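Local atomic coordinates of quinone reductase (Klebsiella pneumoniae subsp. pneumoniae, PDB entry 4GI5), a protein that binds flavin-adenine dinucleotide and probably reduces quinones with electrons from NAD(P)H, as in related NAD(P)H dehydrogenases. Residues K109-D114 and W141-G146. Numbering follows the deposited sequence.
Sequences KLLWAD and WGFAYG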
ATOM      1  N   LYS B 109      18.571  -8.577 -10.891  1.00 19.06           N
ATOM      2  CA  LYS B 109      19.171  -7.910  -9.730  1.00 18.75           C
ATOM      3  C   LYS B 109      18.819  -8.615  -8.440  1.00 18.09           C
ATOM      4  O   LYS B 109      19.650  -8.811  -7.546  1.00 18.85           O
ATOM      5  CB  LYS B 109      18.810  -6.446  -9.646  1.00 19.82           C
ATOM      6  CG  LYS B 109      19.426  -5.569 -10.715  1.00 22.13           C
ATOM      7  CD  LYS B 109      18.741  -4.193 -10.661  1.00 23.30           C
ATOM      8  CE  LYS B 109      19.113  -3.347 -11.828  1.00 26.02           C
ATOM      9  NZ  LYS B 109      18.479  -1.961 -11.630  1.00 22.36           N
ATOM     10  N   LEU B 110      17.541  -9.010  -8.300  1.00 17.44           N
ATOM     11  CA  LEU B 110      17.111  -9.667  -7.116  1.00 16.40           C
ATOM     12  C   LEU B 110      17.811 -11.027  -6.970  1.00 17.76           C
ATOM     13  O   LEU B 110      18.146 -11.412  -5.876  1.00 18.74           O
ATOM     14  CB  LEU B 110      15.580  -9.896  -7.210  1.00 17.72           C
ATOM     15  CG  LEU B 110      14.784  -8.627  -6.978  1.00 18.19           C
ATOM     16  CD1 LEU B 110      13.364  -8.843  -7.474  1.00 18.36           C
ATOM     17  CD2 LEU B 110      14.725  -8.285  -5.516  1.00 18.63           C
ATOM     18  N   LEU B 111      17.894 -11.773  -8.052  1.00 17.83           N
ATOM     19  CA  LEU B 111      18.624 -13.074  -7.988  1.00 20.78           C
ATOM     20  C   LEU B 111      20.100 -12.916  -7.623  1.00 21.09           C
ATOM     21  O   LEU B 111      20.645 -13.714  -6.843  1.00 19.56           O
ATOM     22  CB  LEU B 111      18.448 -13.839  -9.290  1.00 21.42           C
ATOM     23  CG  LEU B 111      17.011 -14.305  -9.645  1.00 24.07           C
ATOM     24  CD1 LEU B 111      16.956 -14.951 -11.001  1.00 27.40           C
ATOM     25  CD2 LEU B 111      16.445 -15.198  -8.577  1.00 23.72           C
ATOM     26  N   TRP B 112      20.720 -11.831  -8.083  1.00 20.41           N
ATOM     27  CA  TRP B 112      22.110 -11.514  -7.741  1.00 20.52           C
ATOM     28  C   TRP B 112      22.322 -11.188  -6.309  1.00 22.73           C
ATOM     29  O   TRP B 112      23.327 -11.543  -5.675  1.00 20.03           O
ATOM     30  CB  TRP B 112      22.517 -10.350  -8.683  1.00 22.80           C
ATOM     31  CG  TRP B 112      23.817  -9.656  -8.325  1.00 23.23           C
ATOM     32  CD1 TRP B 112      25.113  -9.994  -8.779  1.00 28.34           C
ATOM     33  CD2 TRP B 112      23.974  -8.514  -7.482  1.00 22.48           C
ATOM     34  NE1 TRP B 112      26.030  -9.132  -8.242  1.00 24.04           N
ATOM     35  CE2 TRP B 112      25.394  -8.213  -7.436  1.00 26.89           C
ATOM     36  CE3 TRP B 112      23.087  -7.685  -6.811  1.00 20.93           C
ATOM     37  CZ2 TRP B 112      25.910  -7.173  -6.678  1.00 25.09           C
ATOM     38  CZ3 TRP B 112      23.608  -6.669  -5.997  1.00 22.80           C
ATOM     39  CH2 TRP B 112      25.012  -6.371  -5.980  1.00 26.11           C
ATOM     40  N   ALA B 113      21.384 -10.401  -5.713  1.00 19.32           N
ATOM     41  CA  ALA B 113      21.523  -9.916  -4.365  1.00 18.57           C
ATOM     42  C   ALA B 113      21.399 -10.931  -3.263  1.00 19.53           C
ATOM     43  O   ALA B 113      20.596 -11.857  -3.334  1.00 22.22           O
ATOM     44  CB  ALA B 113      20.492  -8.760  -4.103  1.00 19.60           C
ATOM     45  N   ASP B 114      22.186 -10.734  -2.194  1.00 18.91           N
ATOM     46  CA  ASP B 114      22.019 -11.444  -0.937  1.00 22.79           C
ATOM     47  C   ASP B 114      21.076 -10.664  -0.001  1.00 20.13           C
ATOM     48  O   ASP B 114      20.488 -11.245   0.893  1.00 19.63           O
ATOM     49  CB  ASP B 114      23.400 -11.422  -0.105  1.00 26.62           C
ATOM     50  CG  ASP B 114      24.497 -12.139  -0.801  1.00 38.80           C
ATOM     51  OD1 ASP B 114      24.184 -13.293  -1.212  1.00 37.08           O
ATOM     52  OD2 ASP B 114      25.604 -11.560  -1.010  1.00 32.88           O
ATOM     53  N   TRP B 141       4.302 -14.117 -11.799  1.00 14.32           N
ATOM     54  CA  TRP B 141       3.786 -15.451 -11.608  1.00 16.10           C
ATOM     55  C   TRP B 141       4.828 -16.471 -12.024  1.00 17.31           C
ATOM     56  O   TRP B 141       5.224 -16.435 -13.196  1.00 17.80           O
ATOM     57  CB  TRP B 141       2.495 -15.662 -12.334  1.00 17.02           C
ATOM     58  CG  TRP B 141       1.899 -17.059 -12.079  1.00 19.34           C
ATOM     59  CD1 TRP B 141       2.551 -18.337 -12.227  1.00 23.70           C
ATOM     60  CD2 TRP B 141       0.587 -17.371 -11.667  1.00 24.83           C
ATOM     61  NE1 TRP B 141       1.706 -19.343 -11.891  1.00 25.87           N
ATOM     62  CE2 TRP B 141       0.489 -18.800 -11.596  1.00 26.61           C
ATOM     63  CE3 TRP B 141      -0.497 -16.611 -11.390  1.00 27.11           C
ATOM     64  CZ2 TRP B 141      -0.659 -19.447 -11.223  1.00 30.72           C
ATOM     65  CZ3 TRP B 141      -1.660 -17.241 -11.007  1.00 40.97           C
ATOM     66  CH2 TRP B 141      -1.735 -18.655 -10.923  1.00 38.16           C
ATOM     67  N   GLY B 142       5.352 -17.253 -11.124  1.00 18.32           N
ATOM     68  CA  GLY B 142       6.490 -18.154 -11.393  1.00 20.50           C
ATOM     69  C   GLY B 142       7.728 -17.638 -10.729  1.00 21.51           C
ATOM     70  O   GLY B 142       8.732 -18.370 -10.681  1.00 18.79           O
ATOM     71  N   PHE B 143       7.718 -16.355 -10.229  1.00 17.63           N
ATOM     72  CA  PHE B 143       8.902 -15.698  -9.687  1.00 16.64           C
ATOM     73  C   PHE B 143       8.625 -15.412  -8.191  1.00 17.74           C
ATOM     74  O   PHE B 143       9.188 -16.015  -7.289  1.00 17.43           O
ATOM     75  CB  PHE B 143       9.222 -14.427 -10.460  1.00 17.33           C
ATOM     76  CG  PHE B 143      10.493 -13.754 -10.018  1.00 16.21           C
ATOM     77  CD1 PHE B 143      11.722 -14.372 -10.225  1.00 19.57           C
ATOM     78  CD2 PHE B 143      10.478 -12.511  -9.432  1.00 17.82           C
ATOM     79  CE1 PHE B 143      12.873 -13.765  -9.868  1.00 17.96           C
ATOM     80  CE2 PHE B 143      11.657 -11.869  -9.129  1.00 19.08           C
ATOM     81  CZ  PHE B 143      12.860 -12.539  -9.303  1.00 18.28           C
ATOM     82  N   ALA B 144       7.673 -14.523  -7.923  1.00 15.94           N
ATOM     83  CA  ALA B 144       7.278 -14.195  -6.546  1.00 13.86           C
ATOM     84  C   ALA B 144       6.034 -14.833  -5.992  1.00 14.03           C
ATOM     85  O   ALA B 144       5.803 -14.866  -4.760  1.00 16.21           O
ATOM     86  CB  ALA B 144       7.146 -12.671  -6.411  1.00 15.36           C
ATOM     87  N   TYR B 145       5.150 -15.263  -6.859  1.00 17.05           N
ATOM     88  CA  TYR B 145       3.963 -16.004  -6.513  1.00 15.92           C
ATOM     89  C   TYR B 145       3.628 -17.026  -7.561  1.00 17.36           C
ATOM     90  O   TYR B 145       4.249 -17.060  -8.616  1.00 17.48           O
ATOM     91  CB  TYR B 145       2.794 -15.081  -6.220  1.00 15.79           C
ATOM     92  CG  TYR B 145       2.113 -14.485  -7.458  1.00 16.22           C
ATOM     93  CD1 TYR B 145       2.728 -13.583  -8.246  1.00 16.40           C
ATOM     94  CD2 TYR B 145       0.802 -14.808  -7.713  1.00 20.72           C
ATOM     95  CE1 TYR B 145       2.124 -13.047  -9.381  1.00 15.68           C
ATOM     96  CE2 TYR B 145       0.155 -14.286  -8.814  1.00 21.96           C
ATOM     97  CZ  TYR B 145       0.842 -13.418  -9.658  1.00 19.72           C
ATOM     98  OH  TYR B 145       0.144 -12.900 -10.754  1.00 20.97           O
ATOM     99  N   GLY B 146       2.648 -17.871  -7.243  1.00 17.14           N
ATOM    100  CA  GLY B 146       2.290 -18.908  -8.211  1.00 18.29           C
ATOM    101  C   GLY B 146       3.258 -20.092  -8.259  1.00 20.41           C
ATOM    102  O   GLY B 146       3.170 -20.912  -9.186  1.00 24.16           O
TER
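Leu-110, on the last turn of helix 101-112, meets the ring of Phe-143 at its edge: methyl CD1 lies close to the ring plane, 3.8 Å from CE2, with CZ a little farther off. Both residues are buried, and on the helix side Leu-110 also rests on Leu-26 of strand 24-29, which ties the contact to the parallel sheet. One residue on, Leu-111 reaches the CE1 side of the ring. Its CB does not head for the loop, but the branch end swings nearer, placing CD2 4.1 Å from Phe-143 CE1; it meets the ring obliquely, and the two side chains point in opposing directions as they pass. In Phe-143, CG stands anti to the backbone N (chi1 -176°), which carries the ring from the loop to the helix, although Leu-111 CA and Phe-143 CA are 10.2 Å apart. In the flavodoxin-like fold, helix 101-112 leads into strand 115-121 of the five-stranded parallel sheet; the contact joins its C-terminal end to the loop that follows helix 129-138. Phe-164 packs edge-to-face with Phe-143, and Thr-163 touches Leu-111. Past the leucines, with Ala-113 the helical conformation ends, although its N still hydrogen-bonds to Lys-109 O at 3.0 Å. Across the contact the loop is drawn together by Gly-142 N hydrogen-bonding to Tyr-145 O at 2.7 Å, and Tyr-145 itself touches a bound FAD, whereas the Phe-143 side chain stays about 11 Å from the cofactor.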